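Local atomic coordinates of leucine aminopeptidase 2, chloroplastic (Streptomyces sp. BC16019, PDB entry 5LHJ), a protein that acts in bottromycin maturation as an M17-family metalloaminopeptidase, probably removing unsubstituted N-terminal amino acids from peptides. Residues C41-G46 against R56-R61; T192-A197 against P237-E242; P252-G257 against L303-R308. One frame throughout, in Å; residues are numbered along the deposited sequence. Where two conformers were deposited one is given.

Contact 1: C41-G46 against R56-R61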
# COMPACT_ATOMS: atom_id res chain seq x y z
N CYS A 41 -4.27 -8.31 52.39
CA CYS A 41 -3.14 -8.92 53.08
C CYS A 41 -2.12 -9.38 52.05
O CYS A 41 -2.47 -10.15 51.15
CB CYS A 41 -3.67 -10.14 53.86
SG CYS A 41 -2.45 -11.12 54.77
N GLY A 42 -0.88 -8.91 52.17
CA GLY A 42 0.21 -9.32 51.28
C GLY A 42 0.78 -10.67 51.69
O GLY A 42 1.06 -10.88 52.86
N ARG A 43 0.95 -11.57 50.73
CA ARG A 43 1.44 -12.92 50.98
C ARG A 43 2.57 -13.27 50.03
O ARG A 43 2.36 -13.30 48.83
CB ARG A 43 0.30 -13.93 50.79
CG ARG A 43 -0.90 -13.72 51.71
CD ARG A 43 -0.51 -14.01 53.14
NE ARG A 43 -1.63 -13.97 54.06
CZ ARG A 43 -1.55 -14.30 55.35
NH1 ARG A 43 -0.39 -14.72 55.89
NH2 ARG A 43 -2.63 -14.24 56.12
N HIS A 44 3.76 -13.52 50.57
CA HIS A 44 4.85 -14.09 49.78
C HIS A 44 4.65 -15.59 49.65
O HIS A 44 3.89 -16.19 50.41
CB HIS A 44 6.22 -13.80 50.41
CG HIS A 44 6.67 -12.37 50.26
ND1 HIS A 44 6.98 -11.82 49.03
CD2 HIS A 44 6.83 -11.38 51.17
CE1 HIS A 44 7.33 -10.56 49.20
NE2 HIS A 44 7.26 -10.27 50.49
N THR A 45 5.33 -16.19 48.68
CA THR A 45 5.18 -17.62 48.43
C THR A 45 5.58 -18.35 49.70
O THR A 45 6.54 -17.95 50.37
CB THR A 45 6.04 -18.09 47.24
OG1 THR A 45 7.41 -17.81 47.52
CG2 THR A 45 5.65 -17.38 45.94
N GLY A 46 4.80 -19.35 50.08
CA GLY A 46 5.02 -20.12 51.31
C GLY A 46 4.27 -19.63 52.54
O GLY A 46 4.23 -20.36 53.54
N ARG A 56 -9.29 -22.33 46.36
CA ARG A 56 -9.45 -21.43 45.21
C ARG A 56 -8.21 -21.30 44.32
O ARG A 56 -8.29 -20.68 43.26
CB ARG A 56 -9.91 -20.03 45.67
CG ARG A 56 -11.29 -19.98 46.31
CD ARG A 56 -12.40 -20.47 45.38
NE ARG A 56 -12.52 -19.64 44.17
CZ ARG A 56 -12.87 -20.07 42.96
NH1 ARG A 56 -13.11 -21.35 42.71
NH2 ARG A 56 -12.96 -19.19 41.96
N GLY A 57 -7.08 -21.86 44.74
CA GLY A 57 -5.86 -21.86 43.96
C GLY A 57 -4.89 -20.74 44.26
O GLY A 57 -4.01 -20.46 43.45
N PHE A 58 -5.02 -20.11 45.42
CA PHE A 58 -4.08 -19.06 45.80
C PHE A 58 -2.71 -19.68 46.00
O PHE A 58 -2.56 -20.57 46.85
CB PHE A 58 -4.50 -18.32 47.07
CG PHE A 58 -3.61 -17.15 47.39
CD1 PHE A 58 -3.79 -15.93 46.72
CD2 PHE A 58 -2.58 -17.25 48.32
CE1 PHE A 58 -2.96 -14.85 46.98
CE2 PHE A 58 -1.75 -16.17 48.59
CZ PHE A 58 -1.94 -14.97 47.92
N VAL A 59 -1.73 -19.22 45.23
CA VAL A 59 -0.33 -19.65 45.36
C VAL A 59 0.65 -18.46 45.44
O VAL A 59 1.86 -18.61 45.19
CB VAL A 59 0.07 -20.63 44.22
CG1 VAL A 59 -0.76 -21.91 44.29
CG2 VAL A 59 -0.06 -19.97 42.85
N ALA A 60 0.12 -17.29 45.82
CA ALA A 60 0.89 -16.07 45.98
C ALA A 60 1.65 -15.59 44.73
O ALA A 60 2.70 -14.98 44.86
CB ALA A 60 1.83 -16.20 47.17
N ARG A 61 1.10 -15.83 43.54
CA ARG A 61 1.66 -15.24 42.31
C ARG A 61 1.53 -13.72 42.40
O ARG A 61 0.51 -13.24 42.86
CB ARG A 61 0.94 -15.71 41.04
CG ARG A 61 1.11 -17.18 40.71
CD ARG A 61 0.53 -17.56 39.33
NE ARG A 61 -0.94 -17.69 39.35
CZ ARG A 61 -1.81 -16.71 39.09
NH1 ARG A 61 -1.42 -15.48 38.78
NH2 ARG A 61 -3.12 -16.97 39.15
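Val-59, whose carbonyl O lies 4.1 Å from CG2 of Thr-45, gives its backbone N to the side-chain OE1 of Gln-64, an oxygen that also receives a weak hydrogen bond from Arg-61 N. The amide end of the same Gln-64 bonds to Gly-57 O, so one side chain braces the turn from Gly-57 to Arg-61 from within its own loop. No hydrogen bond joins 41-46 to 56-61, and their meeting is purely one of van der Waals contact.

Ala-60 makes the most direct approach. Its backbone is in the left-handed region (phi 58°), and its CB projects toward the other segment, coming to 3.4 Å from Arg-43 O. The same methyl lies 3.8 Å from Thr-45 N, close over the backbone of Arg-43 to Thr-45. Thr-45 adds CG2, 4.2 Å from Ala-60 CB.

Deeper in, Phe-58 presents an edge to the arginine stem: CE2 is 3.7 Å from Arg-43 CB, which sits near the plane of the ring. CG of Phe-58 is anti to the backbone N (chi1 -174°), and the far rim of the ring, CE2 and CZ, meets Arg-43. One face of the ring is occupied by Ala-60 N, 3.5 Å above the plane and offset toward the rim. In the arginine, chi2 (-67°) turns CD aside; farther out, NE makes a weak hydrogen bond to Asn-79 OD1.

Gly-57, with positive phi, ends helix 51-55 in a Schellman motif; the contact is thus the return of a helix-terminating loop against the central strand of the macro-like sheet in the N-terminal M17 domain.

Contact 2: T192-A197 against P237-E242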
# COMPACT_ATOMS: atom_id res chain seq x y z
N THR A 192 -7.25 22.53 23.94
CA THR A 192 -6.60 23.29 22.87
C THR A 192 -5.37 23.98 23.46
O THR A 192 -5.22 24.05 24.69
CB THR A 192 -7.55 24.37 22.34
OG1 THR A 192 -7.91 25.25 23.41
CG2 THR A 192 -8.81 23.73 21.76
N PRO A 193 -4.49 24.54 22.60
CA PRO A 193 -3.36 25.26 23.19
C PRO A 193 -3.76 26.41 24.14
O PRO A 193 -3.21 26.48 25.24
CB PRO A 193 -2.55 25.73 21.97
CG PRO A 193 -2.91 24.73 20.89
CD PRO A 193 -4.36 24.42 21.13
N PRO A 194 -4.73 27.26 23.76
CA PRO A 194 -5.16 28.27 24.75
C PRO A 194 -5.76 27.71 26.04
O PRO A 194 -5.48 28.22 27.13
CB PRO A 194 -6.22 29.08 23.97
CG PRO A 194 -5.78 28.96 22.55
CD PRO A 194 -5.38 27.51 22.45
N ALA A 195 -6.57 26.65 25.92
CA ALA A 195 -7.16 26.00 27.09
C ALA A 195 -6.12 25.34 27.99
O ALA A 195 -6.18 25.43 29.23
CB ALA A 195 -8.20 24.98 26.66
N PHE A 196 -5.13 24.70 27.36
CA PHE A 196 -4.01 24.09 28.09
C PHE A 196 -3.21 25.16 28.85
O PHE A 196 -2.92 24.98 30.04
CB PHE A 196 -3.14 23.26 27.12
CG PHE A 196 -2.17 22.29 27.77
CD1 PHE A 196 -2.12 22.04 29.14
CD2 PHE A 196 -1.29 21.59 26.94
CE1 PHE A 196 -1.20 21.14 29.67
CE2 PHE A 196 -0.40 20.67 27.47
CZ PHE A 196 -0.35 20.45 28.83
N ALA A 197 -2.92 26.28 28.20
CA ALA A 197 -2.22 27.38 28.88
C ALA A 197 -3.04 27.87 30.09
O ALA A 197 -2.48 28.09 31.17
CB ALA A 197 -1.95 28.52 27.92
N PRO A 237 -4.68 29.27 18.03
CA PRO A 237 -3.37 29.92 18.06
C PRO A 237 -2.42 29.19 19.04
O PRO A 237 -2.90 28.63 20.02
CB PRO A 237 -3.70 31.32 18.58
CG PRO A 237 -4.87 31.11 19.46
CD PRO A 237 -5.70 30.07 18.75
N PRO A 238 -1.11 29.25 18.79
CA PRO A 238 -0.16 28.62 19.72
C PRO A 238 0.01 29.43 21.00
O PRO A 238 -0.45 30.58 21.09
CB PRO A 238 1.13 28.57 18.91
CG PRO A 238 1.03 29.75 17.99
CD PRO A 238 -0.42 29.86 17.64
N ARG A 239 0.61 28.79 22.00
CA ARG A 239 0.92 29.40 23.30
C ARG A 239 2.30 28.95 23.71
O ARG A 239 2.76 27.87 23.31
CB ARG A 239 -0.10 28.96 24.37
CG ARG A 239 -1.53 29.43 24.16
CD ARG A 239 -1.66 30.92 24.45
NE ARG A 239 -3.03 31.46 24.32
CZ ARG A 239 -3.55 32.03 23.23
NH1 ARG A 239 -2.86 32.12 22.09
NH2 ARG A 239 -4.78 32.53 23.29
N TYR A 240 2.96 29.76 24.52
CA TYR A 240 4.19 29.33 25.18
C TYR A 240 4.08 29.68 26.65
O TYR A 240 3.75 30.83 26.98
CB TYR A 240 5.41 30.01 24.56
CG TYR A 240 6.70 29.67 25.22
CD1 TYR A 240 7.23 28.38 25.13
CD2 TYR A 240 7.40 30.63 25.94
CE1 TYR A 240 8.42 28.05 25.76
CE2 TYR A 240 8.60 30.32 26.57
CZ TYR A 240 9.11 29.04 26.47
OH TYR A 240 10.31 28.74 27.09
N VAL A 241 4.35 28.70 27.51
CA VAL A 241 4.20 28.88 28.96
C VAL A 241 5.51 28.56 29.67
O VAL A 241 6.16 27.54 29.39
CB VAL A 241 3.05 28.00 29.54
CG1 VAL A 241 2.83 28.30 31.03
CG2 VAL A 241 1.77 28.25 28.77
N GLU A 242 5.89 29.43 30.61
CA GLU A 242 7.02 29.16 31.49
C GLU A 242 6.50 29.10 32.93
O GLU A 242 5.74 29.97 33.36
CB GLU A 242 8.16 30.17 31.32
CG GLU A 242 9.00 29.85 30.09
CD GLU A 242 10.13 30.82 29.79
OE1 GLU A 242 10.15 31.94 30.34
OE2 GLU A 242 10.99 30.46 28.96
O HOH W 1 -4.38 30.97 26.76
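CG of Arg-239 stands anti to the carbonyl carbon (chi1 -66°), 3.6 Å from Pro-193 O, and a bend at chi2 (-73°) turns CD, the side chain crossing Pro-194 at about a right angle. The guanidinium lies with one face against the ring of Pro-194, whose CG is 3.8 Å from Arg-239 NH2. Two further bonds fix this group: NH1 donates to Pro-238 O (3.0 Å), in the guanidinium plane but from above the carbonyl plane, and NE donates to a water that in turn donates to Pro-194 O. Glu-215 adds a long, weak ion pair at NH2.

Pro-193 CB rests 3.5 Å from Pro-237 O, a buried carbonyl oxygen with no hydrogen-bonding partner. Ala-197 CB sits 3.8 Å from Val-241 CG2, closing the apolar side of the helix on the strand. Thr-192 OG1 caps the helix by accepting from Ala-195 N.

Helix 193-197 and strand 239-242 run almost parallel, 8.5 Å apart, and Pro-193 lies about 11 Å, between side chains, from Asp-266, a manganese-binding residue of this protein, although no metal is bound in this chain. This is helix-on-sheet packing in the alpha/beta catalytic domain of M17 aminopeptidases.

Contact 3: P252-G257 against L303-R308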
# COMPACT_ATOMS: atom_id res chain seq x y z
N PRO A 252 19.33 28.06 46.23
CA PRO A 252 19.34 26.61 46.03
C PRO A 252 20.62 26.06 45.38
O PRO A 252 20.94 24.89 45.59
CB PRO A 252 18.12 26.37 45.12
CG PRO A 252 17.86 27.68 44.45
CD PRO A 252 18.25 28.72 45.47
N ALA A 253 21.31 26.87 44.57
CA ALA A 253 22.63 26.50 43.99
C ALA A 253 22.62 25.60 42.73
O ALA A 253 23.62 25.56 42.00
CB ALA A 253 23.57 25.92 45.05
N LEU A 254 21.53 24.87 42.48
CA LEU A 254 21.33 24.18 41.20
C LEU A 254 19.98 24.60 40.60
O LEU A 254 18.98 24.62 41.31
CB LEU A 254 21.38 22.66 41.40
CG LEU A 254 21.36 21.75 40.17
CD1 LEU A 254 22.62 21.90 39.33
CD2 LEU A 254 21.19 20.29 40.58
N THR A 255 19.99 24.96 39.31
CA THR A 255 18.78 25.35 38.58
C THR A 255 18.60 24.42 37.39
O THR A 255 19.50 24.33 36.56
CB THR A 255 18.85 26.81 38.11
OG1 THR A 255 18.89 27.67 39.26
CG2 THR A 255 17.63 27.18 37.26
N VAL A 256 17.45 23.76 37.31
CA VAL A 256 17.17 22.78 36.26
C VAL A 256 16.06 23.31 35.35
O VAL A 256 15.02 23.78 35.83
CB VAL A 256 16.76 21.41 36.87
CG1 VAL A 256 16.39 20.39 35.78
CG2 VAL A 256 17.87 20.87 37.75
N GLY A 257 16.29 23.24 34.03
CA GLY A 257 15.29 23.56 33.02
C GLY A 257 14.66 22.29 32.47
O GLY A 257 15.39 21.38 32.10
N LEU A 303 11.73 20.25 47.65
CA LEU A 303 13.12 20.03 47.25
C LEU A 303 13.87 21.35 47.21
O LEU A 303 13.32 22.34 46.74
CB LEU A 303 13.21 19.37 45.87
CG LEU A 303 12.62 17.98 45.71
CD1 LEU A 303 12.88 17.49 44.29
CD2 LEU A 303 13.22 17.02 46.73
N PRO A 304 15.14 21.36 47.68
CA PRO A 304 15.99 22.55 47.62
C PRO A 304 16.63 22.70 46.23
O PRO A 304 17.83 22.50 46.06
CB PRO A 304 17.04 22.27 48.71
CG PRO A 304 17.22 20.79 48.63
CD PRO A 304 15.85 20.24 48.35
N LEU A 305 15.79 23.04 45.25
CA LEU A 305 16.16 23.02 43.85
C LEU A 305 15.24 23.95 43.08
O LEU A 305 14.02 23.87 43.25
CB LEU A 305 16.01 21.59 43.30
CG LEU A 305 16.50 21.27 41.89
CD1 LEU A 305 18.01 21.35 41.85
CD2 LEU A 305 16.04 19.89 41.46
N ARG A 306 15.81 24.82 42.26
CA ARG A 306 15.03 25.69 41.39
C ARG A 306 14.77 24.93 40.09
O ARG A 306 15.69 24.39 39.50
CB ARG A 306 15.81 26.95 41.09
CG ARG A 306 15.03 28.01 40.35
CD ARG A 306 15.89 29.26 40.24
NE ARG A 306 15.17 30.39 39.66
CZ ARG A 306 15.73 31.56 39.32
NH1 ARG A 306 17.04 31.78 39.49
NH2 ARG A 306 14.96 32.52 38.80
N VAL A 307 13.51 24.89 39.67
CA VAL A 307 13.13 24.18 38.44
C VAL A 307 12.23 25.06 37.58
O VAL A 307 11.22 25.58 38.05
CB VAL A 307 12.43 22.83 38.73
CG1 VAL A 307 12.24 22.04 37.44
CG2 VAL A 307 13.22 22.02 39.74
N ARG A 308 12.61 25.23 36.31
CA ARG A 308 11.83 25.98 35.35
C ARG A 308 11.30 25.06 34.25
O ARG A 308 12.08 24.38 33.60
CB ARG A 308 12.72 27.07 34.74
CG ARG A 308 12.19 27.71 33.46
CD ARG A 308 11.05 28.69 33.63
NE ARG A 308 11.48 29.90 34.36
CZ ARG A 308 12.23 30.88 33.87
NH1 ARG A 308 12.70 30.85 32.63
NH2 ARG A 308 12.52 31.92 34.66
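Leu-254, Val-256, Arg-306 and Arg-308 carry the main-chain ladder between two parallel strands. Val-256 uses both of its polar backbone atoms: its N donates to Arg-306 O at 2.9 Å, nearly straight at hydrogen (169°), and its O accepts from Arg-308 N, also at 2.9 Å. Before the strands are fully formed the ladder is looser, Arg-306 N reaching Leu-254 O only in a weak bond of 3.3 Å. The two sound acceptors also take CA-H...O contacts, the shorter being the 3.2 Å from Val-307 CA to Val-256 O.

The intervening residues bond on the outer flanks of the pair: Thr-255 N goes to Asp-366 OD2, the backbone of Gly-257 pairs with Leu-367 and Val-369, and that of Val-307 with Tyr-245.

Thr-255 and Arg-306 point the same way from one face of the sheet, lying side by side with OG1 3.5 Å from CD. This is contact with the arginine's aliphatic stem; the charged end travels on, extended from CG to NE, to a salt bridge with Asp-246 OD2.

The opposite face is apolar. Val-256 and Val-307 project there, and at the strand entrances Leu-254 and Leu-305 lie side by side, CD2 to CD1 3.6 Å, both touching helix 486-498.

Helix 286-301, on which Val-307 packs, makes the pair a beta-alpha-beta crossover. Its chemistry implies a sheet interior whose register is set by backbone bonds, with hydrocarbon against the helices. The two arginines differ in their pairing: Arg-306 has its salt bridge, while Arg-308 gives NE to the neutral hydroxyl of Thr-244 and makes a long, weak ion pair with Glu-242.

Contact 1 belongs to the N-terminal domain, its centre 44 Å or more from those of contacts 2 and 3, which share the catalytic domain. Contacts 2 and 3 reach one sheet, where strands 239-245 and 306-316 are neighbours, and they touch through a long, weak ion pair between Glu-242 OE1 and Arg-308 NH1 (3.6 Å). Each mixes buried and exposed residues, but only contact 3, strand on strand, is joined directly by backbone hydrogen bonds. Contact 2 sets a helix start on the sheet with proline rings, a guanidinium covered on one face by a proline, and a bridging water; contact 1 lays a loop on strand 38-43 and the residues after it by van der Waals contact alone.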